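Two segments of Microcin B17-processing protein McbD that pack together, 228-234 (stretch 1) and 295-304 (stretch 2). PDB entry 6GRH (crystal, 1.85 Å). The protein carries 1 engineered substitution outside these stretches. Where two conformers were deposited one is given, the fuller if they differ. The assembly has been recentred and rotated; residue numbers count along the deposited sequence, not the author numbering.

Stretch 1 228-234: TLYGTKN
Stretch 2 295-304: KYESFTDLCE

Residues 228-231 form the last part of a β-strand, with phi/psi running from -105/138 at Thr-228 to -154/149 at Gly-231. Thr-232 remains extended (-139/148), and the chain turns at Lys-233 (-90/-8). The second stretch is helical from about Tyr-296 onward, with phi between -54° and -68° and psi between -26° and -52° over 297-303. Its i-to-i+4 bonds include Thr-300 N to Tyr-296 O (3.1 Å) and Cys-303 N to Phe-299 O (3.1 Å). Strand and helix run at 134° to each other, nearer antiparallel than parallel, and their axes approach to 7.6 Å. The register is set by Gly-231 and Phe-299, whose CA atoms lie 5.4 Å apart.

Glycine suits this crossing: an ideal CB on Gly-231 would point toward the helix and sit 2.5 Å from Phe-299 CG, a clash. Without one, the strand backbone settles on the aromatic ring. Gly-231 CA stands 4.0 Å from the Phe-299 ring centroid, 22° off the normal, a CH-pi contact, and Gly-231 N is 3.5 Å from Phe-299 CD1. Phe-299 (chi1 t, chi2 66°) also brings CE1 to 3.9 Å from Leu-229 CB.

Leu-229 (m, t) points toward the helix and extends the apolar patch: its CD2 meets Leu-302 CD1 at 3.8 Å, with Leu-302 also m, t, and its CD1 lies 4.2 Å from Cys-303 SG (chi1 m). The branched leucines fill this buried corner without needing polar partners.

One turn before Phe-299, Tyr-296 (chi1 t, chi2 66°) presents its ring edge to Gly-231, CE1 to C 3.8 Å. Lys-233 (m, t) lays its aliphatic stem over one face of the Tyr-296 ring, Lys-233 CG 3.8 Å from the centroid and 11° off the normal; its CE and NZ are not modelled. Beyond the strand, Asn-234 N donates to Thr-232 OG1 (3.1 Å), bracing the turn.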

# COMPACT_ATOMS: atom_id res chain seq x y z
N THR E 228 -12.24 2.18 -46.42
CA THR E 228 -11.11 1.25 -46.43
C THR E 228 -11.70 -0.14 -46.59
O THR E 228 -12.72 -0.47 -45.96
CB THR E 228 -10.28 1.33 -45.13
OG1 THR E 228 -11.15 1.58 -44.01
CG2 THR E 228 -9.23 2.44 -45.20
N LEU E 229 -11.06 -0.95 -47.43
CA LEU E 229 -11.52 -2.30 -47.74
C LEU E 229 -10.36 -3.25 -47.57
O LEU E 229 -9.23 -2.93 -47.93
CB LEU E 229 -12.01 -2.35 -49.19
CG LEU E 229 -13.28 -1.58 -49.50
CD1 LEU E 229 -13.58 -1.68 -50.99
CD2 LEU E 229 -14.46 -2.07 -48.68
N TYR E 230 -10.66 -4.42 -47.01
CA TYR E 230 -9.68 -5.46 -46.76
C TYR E 230 -10.25 -6.78 -47.22
O TYR E 230 -11.44 -7.05 -47.02
CB TYR E 230 -9.38 -5.58 -45.26
CG TYR E 230 -8.56 -6.82 -44.90
CD1 TYR E 230 -7.19 -6.84 -45.11
CD2 TYR E 230 -9.17 -7.95 -44.38
CE1 TYR E 230 -6.43 -7.95 -44.80
CE2 TYR E 230 -8.42 -9.07 -44.06
CZ TYR E 230 -7.05 -9.06 -44.28
OH TYR E 230 -6.29 -10.15 -43.96
N GLY E 231 -9.37 -7.60 -47.79
CA GLY E 231 -9.68 -8.99 -48.08
C GLY E 231 -8.45 -9.86 -48.12
O GLY E 231 -7.38 -9.40 -48.48
N THR E 232 -8.59 -11.13 -47.74
CA THR E 232 -7.51 -12.11 -47.89
C THR E 232 -8.01 -13.48 -48.38
O THR E 232 -9.14 -13.90 -48.07
CB THR E 232 -6.72 -12.27 -46.59
OG1 THR E 232 -5.53 -13.02 -46.84
CG2 THR E 232 -7.54 -12.94 -45.49
N LYS E 233 -7.14 -14.16 -49.14
CA LYS E 233 -7.35 -15.56 -49.52
C LYS E 233 -6.74 -16.51 -48.50
O LYS E 233 -6.95 -17.70 -48.61
CB LYS E 233 -6.73 -15.86 -50.88
CG LYS E 233 -7.26 -15.03 -52.04
CD LYS E 233 -6.63 -15.44 -53.37
N ASN E 234 -5.99 -15.99 -47.53
CA ASN E 234 -5.21 -16.82 -46.62
C ASN E 234 -6.14 -17.75 -45.83
O ASN E 234 -7.14 -17.30 -45.22
CB ASN E 234 -4.40 -15.91 -45.68
CG ASN E 234 -3.46 -16.69 -44.78
OD1 ASN E 234 -2.59 -17.40 -45.27
ND2 ASN E 234 -3.65 -16.58 -43.48
N LYS E 295 -16.25 -13.00 -46.47
CA LYS E 295 -15.68 -13.86 -47.50
C LYS E 295 -14.98 -12.99 -48.54
O LYS E 295 -15.35 -11.84 -48.76
CB LYS E 295 -16.73 -14.77 -48.14
CG LYS E 295 -17.99 -14.07 -48.61
CD LYS E 295 -19.16 -15.05 -48.74
CE LYS E 295 -20.49 -14.32 -48.79
NZ LYS E 295 -20.87 -13.87 -50.16
N TYR E 296 -13.95 -13.55 -49.15
CA TYR E 296 -13.13 -12.81 -50.09
C TYR E 296 -13.94 -12.18 -51.23
O TYR E 296 -13.60 -11.09 -51.69
CB TYR E 296 -12.03 -13.73 -50.64
CG TYR E 296 -10.97 -13.00 -51.44
CD1 TYR E 296 -10.12 -12.09 -50.83
CD2 TYR E 296 -10.80 -13.27 -52.81
CE1 TYR E 296 -9.15 -11.42 -51.56
CE2 TYR E 296 -9.83 -12.61 -53.54
CZ TYR E 296 -9.01 -11.69 -52.90
OH TYR E 296 -8.04 -11.03 -53.61
N GLU E 297 -15.03 -12.85 -51.64
CA GLU E 297 -15.88 -12.37 -52.74
C GLU E 297 -16.55 -11.02 -52.45
O GLU E 297 -16.92 -10.31 -53.39
CB GLU E 297 -16.98 -13.39 -53.13
CG GLU E 297 -16.50 -14.82 -53.37
CD GLU E 297 -16.54 -15.67 -52.10
OE1 GLU E 297 -15.50 -15.74 -51.38
OE2 GLU E 297 -17.62 -16.24 -51.80
N SER E 298 -16.76 -10.69 -51.18
CA SER E 298 -17.22 -9.35 -50.82
C SER E 298 -16.17 -8.30 -51.26
O SER E 298 -16.54 -7.28 -51.87
CB SER E 298 -17.51 -9.25 -49.32
OG SER E 298 -18.62 -10.07 -48.97
N PHE E 299 -14.89 -8.58 -50.98
CA PHE E 299 -13.76 -7.70 -51.34
C PHE E 299 -13.63 -7.53 -52.85
O PHE E 299 -13.57 -6.41 -53.35
CB PHE E 299 -12.46 -8.24 -50.73
CG PHE E 299 -11.24 -7.41 -51.01
CD1 PHE E 299 -11.11 -6.13 -50.49
CD2 PHE E 299 -10.19 -7.92 -51.78
CE1 PHE E 299 -9.97 -5.36 -50.72
CE2 PHE E 299 -9.05 -7.16 -52.03
CZ PHE E 299 -8.94 -5.88 -51.49
N THR E 300 -13.58 -8.65 -53.57
CA THR E 300 -13.45 -8.60 -55.03
C THR E 300 -14.66 -7.97 -55.71
O THR E 300 -14.48 -7.14 -56.59
CB THR E 300 -13.24 -9.99 -55.65
OG1 THR E 300 -14.26 -10.87 -55.19
CG2 THR E 300 -11.87 -10.55 -55.27
N ASP E 301 -15.86 -8.36 -55.30
CA ASP E 301 -17.08 -7.75 -55.84
C ASP E 301 -17.10 -6.21 -55.73
O ASP E 301 -17.50 -5.52 -56.68
CB ASP E 301 -18.33 -8.31 -55.18
CG ASP E 301 -19.58 -7.58 -55.60
OD1 ASP E 301 -20.01 -7.73 -56.77
OD2 ASP E 301 -20.10 -6.82 -54.77
N LEU E 302 -16.66 -5.67 -54.59
CA LEU E 302 -16.57 -4.21 -54.45
C LEU E 302 -15.48 -3.61 -55.35
O LEU E 302 -15.76 -2.68 -56.12
CB LEU E 302 -16.37 -3.79 -52.98
CG LEU E 302 -17.63 -3.87 -52.11
CD1 LEU E 302 -17.27 -3.64 -50.65
CD2 LEU E 302 -18.68 -2.87 -52.54
N CYS E 303 -14.27 -4.16 -55.29
CA CYS E 303 -13.10 -3.57 -55.96
C CYS E 303 -13.18 -3.64 -57.48
O CYS E 303 -12.87 -2.66 -58.15
CB CYS E 303 -11.80 -4.24 -55.51
SG CYS E 303 -11.45 -4.02 -53.77
N GLU E 304 -13.59 -4.79 -58.00
CA GLU E 304 -13.71 -4.99 -59.44
C GLU E 304 -14.86 -4.17 -60.09
O GLU E 304 -14.82 -3.94 -61.30
CB GLU E 304 -13.89 -6.48 -59.75
CG GLU E 304 -12.69 -7.36 -59.38
CD GLU E 304 -12.90 -8.81 -59.80
OE1 GLU E 304 -13.64 -9.04 -60.79
OE2 GLU E 304 -12.34 -9.71 -59.16